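Local coordinates for protein HTH-type transcriptional repressor NemR (Escherichia coli, PDB 4YZE) that represses transcription of the nemRA-gloA operon by binding DNA at the NemR box, and responds to electrophiles and reactive chlorine species such as bleach, at residues R12-A17 and A40-G45; R87-Y92 and A190-I195. The protein carries 5 engineered substitutions. All blocks are in the same frame, centred on the assembly; numbering follows the deposited sequence.

Interaction 1: R12-A17 and A40-G45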
# COMPACT_ATOMS: atom_id res chain seq x y z
N ARG A 12 3.46 -25.95 17.94
CA ARG A 12 2.64 -24.76 17.75
C ARG A 12 3.39 -23.65 17.00
O ARG A 12 2.87 -23.12 16.02
CB ARG A 12 2.15 -24.24 19.10
CG ARG A 12 0.81 -23.56 19.02
CD ARG A 12 0.41 -22.98 20.37
NE ARG A 12 -0.71 -22.06 20.24
CZ ARG A 12 -0.58 -20.78 19.90
NH1 ARG A 12 0.62 -20.27 19.66
NH2 ARG A 12 -1.66 -20.00 19.81
N GLU A 13 4.59 -23.31 17.45
CA GLU A 13 5.40 -22.29 16.77
C GLU A 13 5.75 -22.74 15.35
O GLU A 13 5.77 -21.93 14.42
CB GLU A 13 6.68 -21.98 17.54
CG GLU A 13 6.48 -21.14 18.79
CD GLU A 13 6.10 -19.70 18.49
OE1 GLU A 13 6.76 -19.07 17.63
OE2 GLU A 13 5.14 -19.19 19.11
N HIS A 14 6.01 -24.03 15.19
CA HIS A 14 6.35 -24.56 13.88
C HIS A 14 5.23 -24.33 12.87
O HIS A 14 5.49 -23.87 11.76
CB HIS A 14 6.70 -26.04 13.95
CG HIS A 14 7.21 -26.59 12.66
ND1 HIS A 14 8.13 -25.92 11.87
CD2 HIS A 14 6.93 -27.74 12.00
CE1 HIS A 14 8.39 -26.63 10.80
NE2 HIS A 14 7.67 -27.74 10.84
N LEU A 15 3.99 -24.65 13.26
CA LEU A 15 2.84 -24.39 12.40
C LEU A 15 2.71 -22.90 12.06
O LEU A 15 2.51 -22.51 10.91
CB LEU A 15 1.55 -24.89 13.06
CG LEU A 15 1.29 -26.41 13.07
CD1 LEU A 15 0.16 -26.75 14.02
CD2 LEU A 15 0.99 -26.93 11.68
N LEU A 16 2.81 -22.05 13.08
CA LEU A 16 2.66 -20.62 12.88
C LEU A 16 3.72 -20.09 11.91
O LEU A 16 3.41 -19.35 10.98
CB LEU A 16 2.72 -19.88 14.22
CG LEU A 16 1.54 -20.22 15.14
CD1 LEU A 16 1.77 -19.68 16.55
CD2 LEU A 16 0.22 -19.67 14.57
N ALA A 17 4.97 -20.53 12.11
CA ALA A 17 6.09 -20.10 11.28
C ALA A 17 5.90 -20.51 9.83
O ALA A 17 6.08 -19.71 8.91
CB ALA A 17 7.40 -20.65 11.82
N ALA A 40 4.57 -28.29 6.89
CA ALA A 40 5.00 -28.30 8.29
C ALA A 40 5.29 -29.72 8.79
O ALA A 40 5.85 -29.90 9.87
CB ALA A 40 3.97 -27.64 9.17
N GLU A 41 4.88 -30.71 7.99
CA GLU A 41 4.97 -32.11 8.39
C GLU A 41 4.29 -32.35 9.73
O GLU A 41 4.87 -32.91 10.66
CB GLU A 41 6.42 -32.58 8.40
CG GLU A 41 7.07 -32.51 7.03
CD GLU A 41 8.51 -32.99 7.04
OE1 GLU A 41 8.81 -33.99 7.73
OE2 GLU A 41 9.33 -32.36 6.35
N VAL A 42 3.04 -31.92 9.80
CA VAL A 42 2.27 -32.02 11.02
C VAL A 42 0.91 -32.63 10.71
O VAL A 42 0.19 -32.12 9.85
CB VAL A 42 2.07 -30.64 11.66
CG1 VAL A 42 1.11 -30.73 12.83
CG2 VAL A 42 3.41 -30.03 12.08
N PRO A 43 0.55 -33.71 11.41
CA PRO A 43 -0.73 -34.39 11.16
C PRO A 43 -1.94 -33.47 11.38
O PRO A 43 -1.88 -32.49 12.14
CB PRO A 43 -0.73 -35.55 12.16
CG PRO A 43 0.28 -35.17 13.20
CD PRO A 43 1.32 -34.35 12.49
N LYS A 44 -3.02 -33.79 10.69
CA LYS A 44 -4.22 -32.96 10.68
C LYS A 44 -4.84 -32.87 12.06
O LYS A 44 -5.34 -31.81 12.47
CB LYS A 44 -5.22 -33.53 9.68
CG LYS A 44 -6.33 -32.57 9.27
CD LYS A 44 -7.17 -33.19 8.18
CE LYS A 44 -8.15 -32.19 7.59
NZ LYS A 44 -8.76 -32.79 6.36
N GLY A 45 -4.80 -33.98 12.80
CA GLY A 45 -5.39 -34.01 14.13
C GLY A 45 -4.63 -33.13 15.11
O GLY A 45 -5.23 -32.54 16.02
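Leu15 and Ala40 mark the closest backbone approach, their CA atoms 6.1 Å apart, where helical residues 12-17 pass the turn formed by 40-45. Ala40 is the last helical residue of 33-40. Glu41 then takes a positive phi of 54° as the C-prime residue of a Schellman motif, in which Glu41 N bonds to Lys38 O and Val42 N to Leu37 O. Pro43 occupies the N-cap position of helix 44-50, so the segment turns from one helix into the next within three residues.

His14 reaches across with CG anti to its backbone N (chi1 -173°). Its NE2 donates a hydrogen bond to Ala40 O at 3.0 Å, but the N-H...O angle of 122° makes this bond weak. The carbonyl oxygen lies at the edge of the imidazole, near the ring plane, and Ala40 O also stands 3.2 Å from His14 CD2; it therefore faces the NE2-CD2 side of the ring and not the N-H squarely, which accounts for the bent angle. Deeper in, one branch of Leu15 does the touching. Leu15 CD2 meets Ala40 CB at 4.0 Å and comes 3.9 Å from Val42 CB, with both methyls of Val42 at nearly the same distance. The two branched side chains cross obliquely, and this methyl sits against the fork of the valine. The hydrophobic part is buried, whereas His14 lies on the exposed margin.

Both segments belong to the TetR-type DNA-binding domain, and 40-45 lies in the predicted helix-turn-helix, where residues 41-43 make the turn between helices 33-40 and 44-50. Leu15 also touches Leu36, Phe47, Tyr50 and Phe51, while Leu16 packs on Phe57 and Ala60; helix 10-26 thus packs against both the helix-turn-helix and helix 54-79 through adjacent leucines.

Interaction 2: R87-Y92 and A190-I195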
# COMPACT_ATOMS: atom_id res chain seq x y z
N ARG A 87 17.31 7.21 14.90
CA ARG A 87 16.57 5.96 15.03
C ARG A 87 15.39 5.91 14.08
O ARG A 87 15.13 4.90 13.44
CB ARG A 87 16.14 5.75 16.48
CG ARG A 87 17.32 5.54 17.41
CD ARG A 87 16.88 5.60 18.86
NE ARG A 87 17.97 6.00 19.74
CZ ARG A 87 17.92 5.95 21.07
NH1 ARG A 87 16.83 5.51 21.68
NH2 ARG A 87 18.97 6.33 21.79
N ILE A 88 14.68 7.02 13.95
CA ILE A 88 13.60 7.10 12.98
C ILE A 88 14.11 6.89 11.55
O ILE A 88 13.50 6.12 10.79
CB ILE A 88 12.83 8.40 13.12
CG1 ILE A 88 11.99 8.34 14.40
CG2 ILE A 88 11.91 8.63 11.93
CD1 ILE A 88 11.40 9.66 14.81
N LEU A 89 15.23 7.52 11.19
CA LEU A 89 15.77 7.33 9.86
C LEU A 89 16.15 5.86 9.65
O LEU A 89 16.04 5.34 8.54
CB LEU A 89 16.99 8.23 9.62
CG LEU A 89 16.70 9.73 9.71
CD1 LEU A 89 17.92 10.54 9.36
CD2 LEU A 89 15.53 10.12 8.81
N ALA A 90 16.58 5.20 10.72
CA ALA A 90 17.02 3.81 10.62
C ALA A 90 15.84 2.88 10.25
O ALA A 90 16.03 1.86 9.59
CB ALA A 90 17.69 3.38 11.91
N TYR A 91 14.65 3.26 10.70
CA TYR A 91 13.42 2.55 10.37
C TYR A 91 13.28 2.50 8.87
O TYR A 91 13.02 1.44 8.30
CB TYR A 91 12.23 3.26 11.02
CG TYR A 91 10.83 2.83 10.60
CD1 TYR A 91 10.34 1.57 10.92
CD2 TYR A 91 9.98 3.73 9.96
CE1 TYR A 91 9.03 1.20 10.57
CE2 TYR A 91 8.70 3.38 9.60
CZ TYR A 91 8.22 2.11 9.90
OH TYR A 91 6.91 1.79 9.54
N TYR A 92 13.47 3.64 8.20
CA TYR A 92 13.41 3.59 6.75
C TYR A 92 14.64 2.93 6.12
O TYR A 92 14.52 2.29 5.07
CB TYR A 92 13.19 4.98 6.16
CG TYR A 92 11.82 5.52 6.41
CD1 TYR A 92 10.77 5.28 5.53
CD2 TYR A 92 11.57 6.30 7.53
CE1 TYR A 92 9.49 5.80 5.77
CE2 TYR A 92 10.31 6.81 7.78
CZ TYR A 92 9.28 6.57 6.89
OH TYR A 92 8.03 7.09 7.15
N ALA A 190 14.69 9.87 1.78
CA ALA A 190 15.22 11.22 1.57
C ALA A 190 14.19 12.27 2.00
O ALA A 190 14.55 13.32 2.53
CB ALA A 190 15.65 11.43 0.13
N HIS A 191 12.91 11.97 1.80
CA HIS A 191 11.87 12.94 2.17
C HIS A 191 11.69 13.02 3.70
O HIS A 191 11.50 14.12 4.26
CB HIS A 191 10.58 12.66 1.42
CG HIS A 191 9.40 13.45 1.88
ND1 HIS A 191 9.09 14.70 1.37
CD2 HIS A 191 8.42 13.16 2.77
CE1 HIS A 191 7.98 15.15 1.95
NE2 HIS A 191 7.55 14.23 2.80
N VAL A 192 11.78 11.87 4.37
CA VAL A 192 11.75 11.85 5.84
C VAL A 192 12.90 12.67 6.44
O VAL A 192 12.71 13.42 7.42
CB VAL A 192 11.77 10.42 6.38
CG1 VAL A 192 11.87 10.42 7.90
CG2 VAL A 192 10.52 9.65 5.92
N LYS A 193 14.10 12.53 5.86
CA LYS A 193 15.27 13.30 6.29
C LYS A 193 15.00 14.79 6.28
O LYS A 193 15.53 15.53 7.11
CB LYS A 193 16.47 13.03 5.39
CG LYS A 193 17.30 11.82 5.80
CD LYS A 193 18.44 11.56 4.81
CE LYS A 193 19.17 10.28 5.16
NZ LYS A 193 20.09 9.83 4.07
N ASN A 194 14.19 15.24 5.33
CA ASN A 194 13.90 16.66 5.21
C ASN A 194 12.73 17.09 6.11
O ASN A 194 12.69 18.20 6.61
CB ASN A 194 13.63 17.01 3.74
CG ASN A 194 13.65 18.50 3.48
OD1 ASN A 194 12.62 19.11 3.22
ND2 ASN A 194 14.84 19.09 3.56
N ILE A 195 11.78 16.18 6.32
CA ILE A 195 10.58 16.49 7.10
C ILE A 195 10.85 16.43 8.60
O ILE A 195 10.39 17.28 9.36
CB ILE A 195 9.42 15.53 6.72
CG1 ILE A 195 8.94 15.84 5.30
CG2 ILE A 195 8.27 15.68 7.67
CD1 ILE A 195 8.69 17.33 5.07
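Val192 lays its CG2 methyl over one face of the Tyr92 ring, 3.7 Å from the centroid and 25° off the ring normal, a CH-pi contact. Val192 CG2 is displaced toward the rim, 3.4 Å from Tyr92 CE2, the ring atom nearest to it; Tyr91 CD2 covers the opposite face. The other valine methyl, Val192 CG1, lies anti to the backbone N (chi1 175°) and meets Leu89 CD2 at 3.8 Å. The leucine and valine side chains run alongside one another, pointing opposite ways. The second leucine branch, Leu89 CD1, touches Lys193 CG at 3.8 Å, so the lysine contributes its aliphatic stem at the exposed margin. Tyr92 OH is hydrogen-bonded to Leu165 O of helix 158-179. An alanine in place of Tyr92 would probably open a gap beside Val192 CG2 and leave Leu165 O without this hydroxyl partner. The axes of the two short helical segments approach to 10.0 Å at 164°, a nearly antiparallel pairing made by side chains alone. Ile195 meets Ile195 of the second subunit, placing helix 183-195 at the dimer interface, and antiparallel packing of this kind is characteristic of the largely helical C-terminal domain of TetR-family repressors.

The two contacts come in series along the chain: both segments of interaction 1 precede those of interaction 2 in sequence. Their centres are 39 Å apart, their nearest atoms about 21 Å, and the centre of the chain lies between them. Interaction 1 belongs to the N-terminal TetR-type DNA-binding region, interaction 2 to the C-terminal domain. They share no helix, but helix 54-79 borders both: it packs on segment 12-17 through Leu16 and on segment 87-92 through Tyr91, which touches its Tyr69 and Leu73. This long helix therefore joins the two regions physically, consistent with the TetR-family plan in which changes in the C-terminal domain are relayed to the DNA-binding domain.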